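Local structure of methyltransferase (Pyrococcus horikoshii, 1IXK) at residues A21-Q26 with N281-E286; V73-E78 with L272-P277; V257-L262 with I285-E290. The protein probably transfers a methyl group from S-adenosyl-L-methionine to carbon 5 of cytidine in tRNA. All blocks are in the same frame, centred on the assembly; numbering follows the deposited sequence.

Contact 1: residues A21-Q26 with N281-E286; sequences ADRYFQ and NPFGIE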
loop_
_atom_site.group_PDB
_atom_site.type_symbol
_atom_site.label_atom_id
_atom_site.label_comp_id
_atom_site.label_asym_id
_atom_site.label_seq_id
_atom_site.Cartn_x
_atom_site.Cartn_y
_atom_site.Cartn_z
ATOM N N ALA A 21 -20.178 -12.993 -3.915
ATOM C CA ALA A 21 -19.923 -14.325 -3.383
ATOM C C ALA A 21 -19.530 -15.249 -4.535
ATOM O O ALA A 21 -18.588 -16.031 -4.419
ATOM C CB ALA A 21 -21.166 -14.861 -2.675
ATOM N N ASP A 22 -20.258 -15.159 -5.647
ATOM C CA ASP A 22 -19.962 -15.989 -6.810
ATOM C C ASP A 22 -18.610 -15.601 -7.401
ATOM O O ASP A 22 -17.846 -16.462 -7.828
ATOM C CB ASP A 22 -21.056 -15.852 -7.876
ATOM C CG ASP A 22 -22.340 -16.589 -7.502
ATOM O OD1 ASP A 22 -22.262 -17.610 -6.784
ATOM O OD2 ASP A 22 -23.426 -16.159 -7.942
ATOM N N ARG A 23 -18.316 -14.305 -7.425
ATOM C CA ARG A 23 -17.040 -13.834 -7.949
ATOM C C ARG A 23 -15.873 -14.378 -7.120
ATOM O O ARG A 23 -14.915 -14.932 -7.666
ATOM C CB ARG A 23 -17.001 -12.302 -7.958
ATOM C CG ARG A 23 -17.656 -11.663 -9.183
ATOM C CD ARG A 23 -17.896 -10.166 -8.988
ATOM N NE ARG A 23 -16.682 -9.396 -8.709
ATOM C CZ ARG A 23 -15.851 -8.920 -9.634
ATOM N NH1 ARG A 23 -16.092 -9.131 -10.924
ATOM N NH2 ARG A 23 -14.780 -8.223 -9.269
ATOM N N TYR A 24 -15.953 -14.234 -5.800
ATOM C CA TYR A 24 -14.872 -14.715 -4.949
ATOM C C TYR A 24 -14.674 -16.219 -5.053
ATOM O O TYR A 24 -13.543 -16.691 -5.030
ATOM C CB TYR A 24 -15.096 -14.293 -3.490
ATOM C CG TYR A 24 -15.041 -12.789 -3.302
ATOM C CD1 TYR A 24 -14.292 -11.989 -4.169
ATOM C CD2 TYR A 24 -15.735 -12.164 -2.269
ATOM C CE1 TYR A 24 -14.237 -10.609 -4.017
ATOM C CE2 TYR A 24 -15.686 -10.778 -2.105
ATOM C CZ TYR A 24 -14.934 -10.008 -2.984
ATOM O OH TYR A 24 -14.879 -8.640 -2.832
ATOM N N PHE A 25 -15.761 -16.976 -5.177
ATOM C CA PHE A 25 -15.634 -18.423 -5.304
ATOM C C PHE A 25 -14.998 -18.781 -6.654
ATOM O O PHE A 25 -14.239 -19.740 -6.752
ATOM C CB PHE A 25 -17.000 -19.104 -5.161
ATOM C CG PHE A 25 -16.942 -20.603 -5.278
ATOM C CD1 PHE A 25 -17.106 -21.229 -6.513
ATOM C CD2 PHE A 25 -16.685 -21.390 -4.159
ATOM C CE1 PHE A 25 -17.013 -22.619 -6.630
ATOM C CE2 PHE A 25 -16.589 -22.781 -4.269
ATOM C CZ PHE A 25 -16.754 -23.394 -5.506
ATOM N N GLN A 26 -15.298 -18.003 -7.690
ATOM C CA GLN A 26 -14.718 -18.254 -9.009
ATOM C C GLN A 26 -13.224 -17.939 -9.026
ATOM O O GLN A 26 -12.460 -18.523 -9.797
ATOM C CB GLN A 26 -15.418 -17.406 -10.068
ATOM C CG GLN A 26 -16.896 -17.688 -10.198
ATOM C CD GLN A 26 -17.541 -16.869 -11.289
ATOM O OE1 GLN A 26 -17.388 -15.649 -11.335
ATOM N NE2 GLN A 26 -18.274 -17.534 -12.174
ATOM N N ASN A 281 -5.239 -15.626 -14.485
ATOM C CA ASN A 281 -6.402 -16.196 -15.165
ATOM C C ASN A 281 -7.668 -15.898 -14.362
ATOM O O ASN A 281 -8.490 -16.779 -14.136
ATOM C CB ASN A 281 -6.254 -17.714 -15.329
ATOM C CG ASN A 281 -7.234 -18.286 -16.345
ATOM O OD1 ASN A 281 -7.678 -19.428 -16.228
ATOM N ND2 ASN A 281 -7.561 -17.492 -17.359
ATOM N N PRO A 282 -7.843 -14.644 -13.919
ATOM C CA PRO A 282 -9.043 -14.311 -13.142
ATOM C C PRO A 282 -10.309 -14.439 -13.981
ATOM O O PRO A 282 -10.412 -13.841 -15.044
ATOM C CB PRO A 282 -8.781 -12.874 -12.708
ATOM C CG PRO A 282 -8.016 -12.320 -13.884
ATOM C CD PRO A 282 -7.034 -13.438 -14.179
ATOM N N PHE A 283 -11.263 -15.224 -13.493
ATOM C CA PHE A 283 -12.526 -15.445 -14.193
ATOM C C PHE A 283 -12.310 -16.121 -15.549
ATOM O O PHE A 283 -13.165 -16.037 -16.435
ATOM C CB PHE A 283 -13.261 -14.117 -14.409
ATOM C CG PHE A 283 -13.492 -13.323 -13.148
ATOM C CD1 PHE A 283 -14.153 -13.886 -12.057
ATOM C CD2 PHE A 283 -13.079 -11.996 -13.067
ATOM C CE1 PHE A 283 -14.402 -13.132 -10.909
ATOM C CE2 PHE A 283 -13.325 -11.235 -11.926
ATOM C CZ PHE A 283 -13.987 -11.804 -10.845
ATOM N N GLY A 284 -11.172 -16.789 -15.711
ATOM C CA GLY A 284 -10.883 -17.464 -16.964
ATOM C C GLY A 284 -10.308 -16.541 -18.023
ATOM O O GLY A 284 -10.141 -16.935 -19.178
ATOM N N ILE A 285 -10.018 -15.304 -17.633
ATOM C CA ILE A 285 -9.453 -14.322 -18.547
ATOM C C ILE A 285 -7.938 -14.444 -18.497
ATOM O O ILE A 285 -7.325 -14.100 -17.490
ATOM C CB ILE A 285 -9.836 -12.885 -18.130
ATOM C CG1 ILE A 285 -11.356 -12.762 -18.001
ATOM C CG2 ILE A 285 -9.277 -11.888 -19.133
ATOM C CD1 ILE A 285 -12.123 -13.165 -19.245
ATOM N N GLU A 286 -7.338 -14.924 -19.581
ATOM C CA GLU A 286 -5.889 -15.095 -19.635
ATOM C C GLU A 286 -5.110 -13.788 -19.740
ATOM O O GLU A 286 -5.217 -13.057 -20.727
ATOM C CB GLU A 286 -5.500 -16.016 -20.801
ATOM C CG GLU A 286 -5.378 -17.495 -20.424
ATOM C CD GLU A 286 -6.644 -18.300 -20.675
ATOM O OE1 GLU A 286 -6.981 -18.531 -21.860
ATOM O OE2 GLU A 286 -7.299 -18.705 -19.690
HETATM O O HOH W 1 -10.826 -17.437 -11.640
#

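Contact 2: residues V73-E78 with L272-P277; sequences VPWAKE and LKYGEP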
loop_
_atom_site.group_PDB
_atom_site.type_symbol
_atom_site.label_atom_id
_atom_site.label_comp_id
_atom_site.label_asym_id
_atom_site.label_seq_id
_atom_site.Cartn_x
_atom_site.Cartn_y
_atom_site.Cartn_z
ATOM N N VAL A 73 8.043 -7.531 10.284
ATOM C CA VAL A 73 7.150 -7.573 9.141
ATOM C C VAL A 73 8.147 -8.029 8.078
ATOM O O VAL A 73 9.159 -7.371 7.839
ATOM C CB VAL A 73 6.555 -6.182 8.789
ATOM C CG1 VAL A 73 5.704 -5.669 9.947
ATOM C CG2 VAL A 73 7.662 -5.193 8.473
ATOM N N PRO A 74 7.887 -9.181 7.451
ATOM C CA PRO A 74 8.747 -9.773 6.419
ATOM C C PRO A 74 9.296 -8.839 5.341
ATOM O O PRO A 74 10.484 -8.878 5.020
ATOM C CB PRO A 74 7.861 -10.864 5.825
ATOM C CG PRO A 74 7.009 -11.279 6.991
ATOM C CD PRO A 74 6.636 -9.948 7.590
ATOM N N TRP A 75 8.429 -7.998 4.796
ATOM C CA TRP A 75 8.798 -7.096 3.714
ATOM C C TRP A 75 9.344 -5.717 4.076
ATOM O O TRP A 75 9.554 -4.887 3.192
ATOM C CB TRP A 75 7.592 -6.947 2.779
ATOM C CG TRP A 75 6.308 -6.592 3.493
ATOM C CD1 TRP A 75 5.889 -5.344 3.852
ATOM C CD2 TRP A 75 5.296 -7.501 3.945
ATOM N NE1 TRP A 75 4.676 -5.418 4.491
ATOM C CE2 TRP A 75 4.284 -6.729 4.555
ATOM C CE3 TRP A 75 5.136 -8.893 3.876
ATOM C CZ2 TRP A 75 3.136 -7.302 5.114
ATOM C CZ3 TRP A 75 3.992 -9.465 4.433
ATOM C CH2 TRP A 75 3.004 -8.668 5.035
ATOM N N ALA A 76 9.578 -5.464 5.361
ATOM C CA ALA A 76 10.097 -4.165 5.789
ATOM C C ALA A 76 10.995 -4.339 7.008
ATOM O O ALA A 76 10.524 -4.694 8.090
ATOM C CB ALA A 76 8.942 -3.231 6.116
ATOM N N LYS A 77 12.288 -4.085 6.835
ATOM C CA LYS A 77 13.241 -4.246 7.931
ATOM C C LYS A 77 12.957 -3.356 9.143
ATOM O O LYS A 77 13.317 -3.703 10.275
ATOM C CB LYS A 77 14.666 -3.990 7.435
ATOM C CG LYS A 77 14.886 -2.606 6.862
ATOM C CD LYS A 77 16.362 -2.351 6.563
ATOM C CE LYS A 77 16.914 -3.368 5.574
ATOM N NZ LYS A 77 16.171 -3.336 4.286
ATOM N N GLU A 78 12.315 -2.216 8.906
ATOM C CA GLU A 78 11.989 -1.276 9.979
ATOM C C GLU A 78 10.618 -1.534 10.615
ATOM O O GLU A 78 10.250 -0.869 11.584
ATOM C CB GLU A 78 11.998 0.166 9.447
ATOM C CG GLU A 78 13.332 0.688 8.898
ATOM C CD GLU A 78 13.652 0.200 7.495
ATOM O OE1 GLU A 78 12.738 -0.276 6.786
ATOM O OE2 GLU A 78 14.829 0.310 7.091
ATOM N N LEU A 272 8.956 -8.911 -7.489
ATOM C CA LEU A 272 8.737 -8.518 -6.099
ATOM C C LEU A 272 8.792 -9.818 -5.307
ATOM O O LEU A 272 8.282 -10.844 -5.754
ATOM C CB LEU A 272 7.380 -7.837 -5.925
ATOM C CG LEU A 272 7.327 -6.407 -6.470
ATOM C CD1 LEU A 272 5.899 -5.883 -6.399
ATOM C CD2 LEU A 272 8.267 -5.515 -5.674
ATOM N N LYS A 273 9.395 -9.766 -4.126
ATOM C CA LYS A 273 9.582 -10.961 -3.313
ATOM C C LYS A 273 8.448 -11.508 -2.450
ATOM O O LYS A 273 8.181 -12.710 -2.472
ATOM C CB LYS A 273 10.817 -10.771 -2.424
ATOM C CG LYS A 273 11.270 -12.036 -1.708
ATOM C CD LYS A 273 12.479 -11.770 -0.819
ATOM C CE LYS A 273 13.112 -13.074 -0.345
ATOM N NZ LYS A 273 12.109 -13.998 0.259
ATOM N N TYR A 274 7.772 -10.648 -1.703
ATOM C CA TYR A 274 6.740 -11.132 -0.792
ATOM C C TYR A 274 5.307 -11.206 -1.282
ATOM O O TYR A 274 4.896 -10.462 -2.176
ATOM C CB TYR A 274 6.799 -10.320 0.501
ATOM C CG TYR A 274 8.192 -10.283 1.080
ATOM C CD1 TYR A 274 9.089 -9.276 0.727
ATOM C CD2 TYR A 274 8.633 -11.291 1.937
ATOM C CE1 TYR A 274 10.400 -9.273 1.212
ATOM C CE2 TYR A 274 9.933 -11.302 2.424
ATOM C CZ TYR A 274 10.811 -10.293 2.059
ATOM O OH TYR A 274 12.101 -10.320 2.533
ATOM N N GLY A 275 4.555 -12.118 -0.668
ATOM C CA GLY A 275 3.164 -12.316 -1.018
ATOM C C GLY A 275 3.008 -13.472 -1.983
ATOM O O GLY A 275 3.952 -14.224 -2.236
ATOM N N GLU A 276 1.803 -13.628 -2.513
ATOM C CA GLU A 276 1.528 -14.687 -3.465
ATOM C C GLU A 276 1.512 -14.067 -4.859
ATOM O O GLU A 276 1.370 -12.855 -5.008
ATOM C CB GLU A 276 0.181 -15.340 -3.145
ATOM C CG GLU A 276 0.207 -16.184 -1.876
ATOM C CD GLU A 276 -1.159 -16.687 -1.471
ATOM O OE1 GLU A 276 -1.873 -17.231 -2.339
ATOM O OE2 GLU A 276 -1.518 -16.549 -0.281
ATOM N N PRO A 277 1.675 -14.890 -5.900
ATOM C CA PRO A 277 1.673 -14.372 -7.271
ATOM C C PRO A 277 0.322 -13.751 -7.591
ATOM O O PRO A 277 -0.707 -14.239 -7.122
ATOM C CB PRO A 277 1.929 -15.621 -8.115
ATOM C CG PRO A 277 2.640 -16.546 -7.170
ATOM C CD PRO A 277 1.904 -16.346 -5.887
HETATM O O HOH W 2 11.861 -11.123 5.654
#

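Contact 3: residues V257-L262 with I285-E290; sequences VIQWAL and IELSEE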
loop_
_atom_site.group_PDB
_atom_site.type_symbol
_atom_site.label_atom_id
_atom_site.label_comp_id
_atom_site.label_asym_id
_atom_site.label_seq_id
_atom_site.Cartn_x
_atom_site.Cartn_y
_atom_site.Cartn_z
ATOM N N VAL A 257 -5.887 -3.499 -14.423
ATOM C CA VAL A 257 -5.271 -2.194 -14.612
ATOM C C VAL A 257 -3.824 -2.373 -15.047
ATOM O O VAL A 257 -3.340 -1.661 -15.932
ATOM C CB VAL A 257 -5.309 -1.363 -13.313
ATOM C CG1 VAL A 257 -4.575 -0.042 -13.513
ATOM C CG2 VAL A 257 -6.750 -1.113 -12.905
ATOM N N ILE A 258 -3.135 -3.326 -14.424
ATOM C CA ILE A 258 -1.741 -3.593 -14.769
ATOM C C ILE A 258 -1.630 -4.144 -16.199
ATOM O O ILE A 258 -0.736 -3.749 -16.946
ATOM C CB ILE A 258 -1.095 -4.578 -13.763
ATOM C CG1 ILE A 258 -1.134 -3.967 -12.359
ATOM C CG2 ILE A 258 0.360 -4.854 -14.139
ATOM C CD1 ILE A 258 -0.558 -2.574 -12.298
ATOM N N GLN A 259 -2.531 -5.047 -16.578
ATOM C CA GLN A 259 -2.498 -5.587 -17.937
ATOM C C GLN A 259 -2.721 -4.443 -18.927
ATOM O O GLN A 259 -2.065 -4.362 -19.971
ATOM C CB GLN A 259 -3.585 -6.641 -18.143
ATOM C CG GLN A 259 -3.552 -7.243 -19.548
ATOM C CD GLN A 259 -2.295 -8.057 -19.798
ATOM O OE1 GLN A 259 -2.095 -9.100 -19.191
ATOM N NE2 GLN A 259 -1.441 -7.575 -20.687
ATOM N N TRP A 260 -3.655 -3.560 -18.595
ATOM C CA TRP A 260 -3.943 -2.422 -19.453
ATOM C C TRP A 260 -2.687 -1.569 -19.608
ATOM O O TRP A 260 -2.358 -1.134 -20.708
ATOM C CB TRP A 260 -5.074 -1.574 -18.866
ATOM C CG TRP A 260 -5.251 -0.278 -19.592
ATOM C CD1 TRP A 260 -5.712 -0.106 -20.870
ATOM C CD2 TRP A 260 -4.931 1.024 -19.102
ATOM N NE1 TRP A 260 -5.698 1.229 -21.205
ATOM C CE2 TRP A 260 -5.222 1.945 -20.137
ATOM C CE3 TRP A 260 -4.423 1.509 -17.888
ATOM C CZ2 TRP A 260 -5.025 3.320 -19.994
ATOM C CZ3 TRP A 260 -4.226 2.878 -17.745
ATOM C CH2 TRP A 260 -4.527 3.767 -18.795
ATOM N N ALA A 261 -1.978 -1.337 -18.508
ATOM C CA ALA A 261 -0.762 -0.528 -18.556
ATOM C C ALA A 261 0.301 -1.179 -19.440
ATOM O O ALA A 261 0.974 -0.499 -20.215
ATOM C CB ALA A 261 -0.213 -0.321 -17.149
ATOM N N LEU A 262 0.454 -2.493 -19.314
ATOM C CA LEU A 262 1.434 -3.219 -20.113
ATOM C C LEU A 262 1.073 -3.130 -21.598
ATOM O O LEU A 262 1.956 -3.047 -22.449
ATOM C CB LEU A 262 1.490 -4.691 -19.684
ATOM C CG LEU A 262 2.057 -5.020 -18.298
ATOM C CD1 LEU A 262 1.778 -6.481 -17.971
ATOM C CD2 LEU A 262 3.549 -4.738 -18.268
ATOM N N ILE A 285 -10.018 -15.304 -17.633
ATOM C CA ILE A 285 -9.453 -14.322 -18.547
ATOM C C ILE A 285 -7.938 -14.444 -18.497
ATOM O O ILE A 285 -7.325 -14.100 -17.490
ATOM C CB ILE A 285 -9.836 -12.885 -18.130
ATOM C CG1 ILE A 285 -11.356 -12.762 -18.001
ATOM C CG2 ILE A 285 -9.277 -11.888 -19.133
ATOM C CD1 ILE A 285 -12.123 -13.165 -19.245
ATOM N N GLU A 286 -7.338 -14.924 -19.581
ATOM C CA GLU A 286 -5.889 -15.095 -19.635
ATOM C C GLU A 286 -5.110 -13.788 -19.740
ATOM O O GLU A 286 -5.217 -13.057 -20.727
ATOM C CB GLU A 286 -5.500 -16.016 -20.801
ATOM C CG GLU A 286 -5.378 -17.495 -20.424
ATOM C CD GLU A 286 -6.644 -18.300 -20.675
ATOM O OE1 GLU A 286 -6.981 -18.531 -21.860
ATOM O OE2 GLU A 286 -7.299 -18.705 -19.690
ATOM N N LEU A 287 -4.314 -13.507 -18.713
ATOM C CA LEU A 287 -3.498 -12.306 -18.673
ATOM C C LEU A 287 -2.047 -12.678 -18.945
ATOM O O LEU A 287 -1.697 -13.856 -18.954
ATOM C CB LEU A 287 -3.614 -11.635 -17.302
ATOM C CG LEU A 287 -5.038 -11.249 -16.890
ATOM C CD1 LEU A 287 -5.010 -10.511 -15.547
ATOM C CD2 LEU A 287 -5.655 -10.367 -17.972
ATOM N N SER A 288 -1.208 -11.673 -19.162
ATOM C CA SER A 288 0.206 -11.907 -19.437
ATOM C C SER A 288 0.880 -12.607 -18.260
ATOM O O SER A 288 0.635 -12.266 -17.103
ATOM C CB SER A 288 0.914 -10.582 -19.709
ATOM O OG SER A 288 0.300 -9.892 -20.784
ATOM N N GLU A 289 1.726 -13.587 -18.563
ATOM C CA GLU A 289 2.453 -14.316 -17.531
ATOM C C GLU A 289 3.280 -13.315 -16.725
ATOM O O GLU A 289 3.562 -13.532 -15.550
ATOM C CB GLU A 289 3.370 -15.364 -18.176
ATOM C CG GLU A 289 4.289 -16.118 -17.213
ATOM C CD GLU A 289 3.568 -17.124 -16.324
ATOM O OE1 GLU A 289 2.349 -17.326 -16.490
ATOM O OE2 GLU A 289 4.234 -17.726 -15.453
ATOM N N GLU A 290 3.658 -12.216 -17.367
ATOM C CA GLU A 290 4.450 -11.170 -16.722
ATOM C C GLU A 290 3.770 -10.632 -15.455
ATOM O O GLU A 290 4.436 -10.159 -14.530
ATOM C CB GLU A 290 4.714 -10.038 -17.730
ATOM C CG GLU A 290 5.242 -8.737 -17.144
ATOM C CD GLU A 290 5.826 -7.803 -18.207
ATOM O OE1 GLU A 290 5.247 -7.710 -19.316
ATOM O OE2 GLU A 290 6.862 -7.159 -17.932
#

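Contact 1: residues A21-Q26 with N281-E286
R23 runs past the F283 ring from its CB to its guanidinium, crossing it obliquely, an instructive case of a buried arginine using both its carbon chain and its flat head against one aromatic side chain. The first atom to touch is R23 CB, 4.0 Å from F283 CE1. CG follows at a similar distance, lying between CE1 and CZ of the ring. A bend at chi3 (59°) then turns the chain, and NE passes F283 CZ more loosely. The guanidinium carbon R23 CZ comes within 3.6 Å of F283 CZ. NH1 approaches still closer, 3.4 Å from F283 CZ, so the para carbon of the ring sits over one face of the guanidinium, toward its rim. The two planes are 43° apart, so this is an inclined contact and not a parallel stack. At the tip, NH2 turns to E250 and E252, with which it forms salt bridges. With an alanine here, both glutamates would probably lose this positive mate and a gap would open beside the phenyl ring. Q26, one turn further along, presents OE1 obliquely to the same ring, 3.8 Å from F283 CD1. The backbones meet through a water that donates to Q26 O at 2.7 Å and accepts from F283 N at 2.9 Å, tying the helix to the loop. The contact thus joins helix 18-28, within the RsmF-type N-terminal domain sequence, to the loop between strands 276-277 and 295-297 of the methyltransferase part. F283 also rests on L27 of that helix, while the side chain of R23 also touches M215 and I218 of helix 215-235.

Contact 2: residues V73-E78 with L272-P277
Y274 lays its ring over the P74-W75 peptide in the type I beta turn running from V73 to A76, within the connection between antiparallel strands 69-73 and 79-82. The example illustrates how an aromatic ring can read backbone as well as side chain. The apolar part comes first: W75 CB touches the ring at Y274 CD1, 3.4 Å away, and P74 CB reaches Y274 CD2 at 4.0 Å. One face of the tyrosine is thereby occupied by the turn, with W75 CA and P74 C above it, both set toward the rim. The opposite face is backed by K273 CG, which lies over the ring centre, so the phenol is sandwiched. W75 turns its own CG between the backbone N and the carbonyl carbon (chi1 51°), sending most of the indole away from the tyrosine, with CE3 still near Y274 CB. There the indole stacks on Y109 of helix 105-114 and gives its NE1 proton to A105 O, and Y109 in turn bonds to Y274 O, so helix 105-114 holds both sides of the contact. The polar part is carried by water: one molecule donates to P74 O at 2.7 Å and also meets Y274 OH at 3.2 Å, linking the carbonyl of the turn to the phenol oxygen.

Contact 3: residues V257-L262 with I285-E290
Q259 has its CG swung opposite the backbone N and its chain bent at chi2 (66°), which presents the amide to S288; S288 OG lies beside its own backbone N, which sets an acceptor and a donor next to each other facing the amide. The result is a two-point pairing between a helix of the Rossmann-like methyltransferase fold, 255-264, and the loop before strand 295-297. S288 N donates to Q259 OE1 at 2.7 Å, almost straight at 176°, arriving somewhat tilted from the carbonyl plane. The second bond runs the other way, from Q259 NE2 to S288 OG at 2.9 Å, and is more bent (143°), although OG lies close to the amide plane. Since NE2 also bonds to D263 OD1 one turn further along the helix, both ends of the amide are engaged, which should fix its flip. The glutamine amide thus reads one main-chain N-H and the hydroxyl of the same serine. L287 lines the pairing, its CB 3.5 Å from Q259 OE1. Helix 255-264 itself packs V257 and A261 against L229 of helix 215-235. At the far end of the contact, E290, extended beyond CG, crosses L262 at a slant: OE2 accepts a bond from L269 N, while OE1 rests 3.6 Å from L262 CD2.

Overall arrangement
Contacts 1 and 2 both join the N-terminal region to the methyltransferase part, at places whose centres are 25 Å apart, whereas contact 3 lies wholly inside the latter. Contacts 1 and 3 draw on one loop: they share I285 and E286, their centres are 15 Å apart, and P282 CD packs on L287 CD1 at 3.8 Å, so the loop bridges helices 18-28 and 255-264. Contact 2 stands nearest the probable reaction centre, the W75 side chain being about 9 Å from that of K132, predicted to bind S-adenosyl-L-methionine, and about 10 Å from that of C247, the predicted nucleophile. Contacts 1 and 3 lie away from these sites.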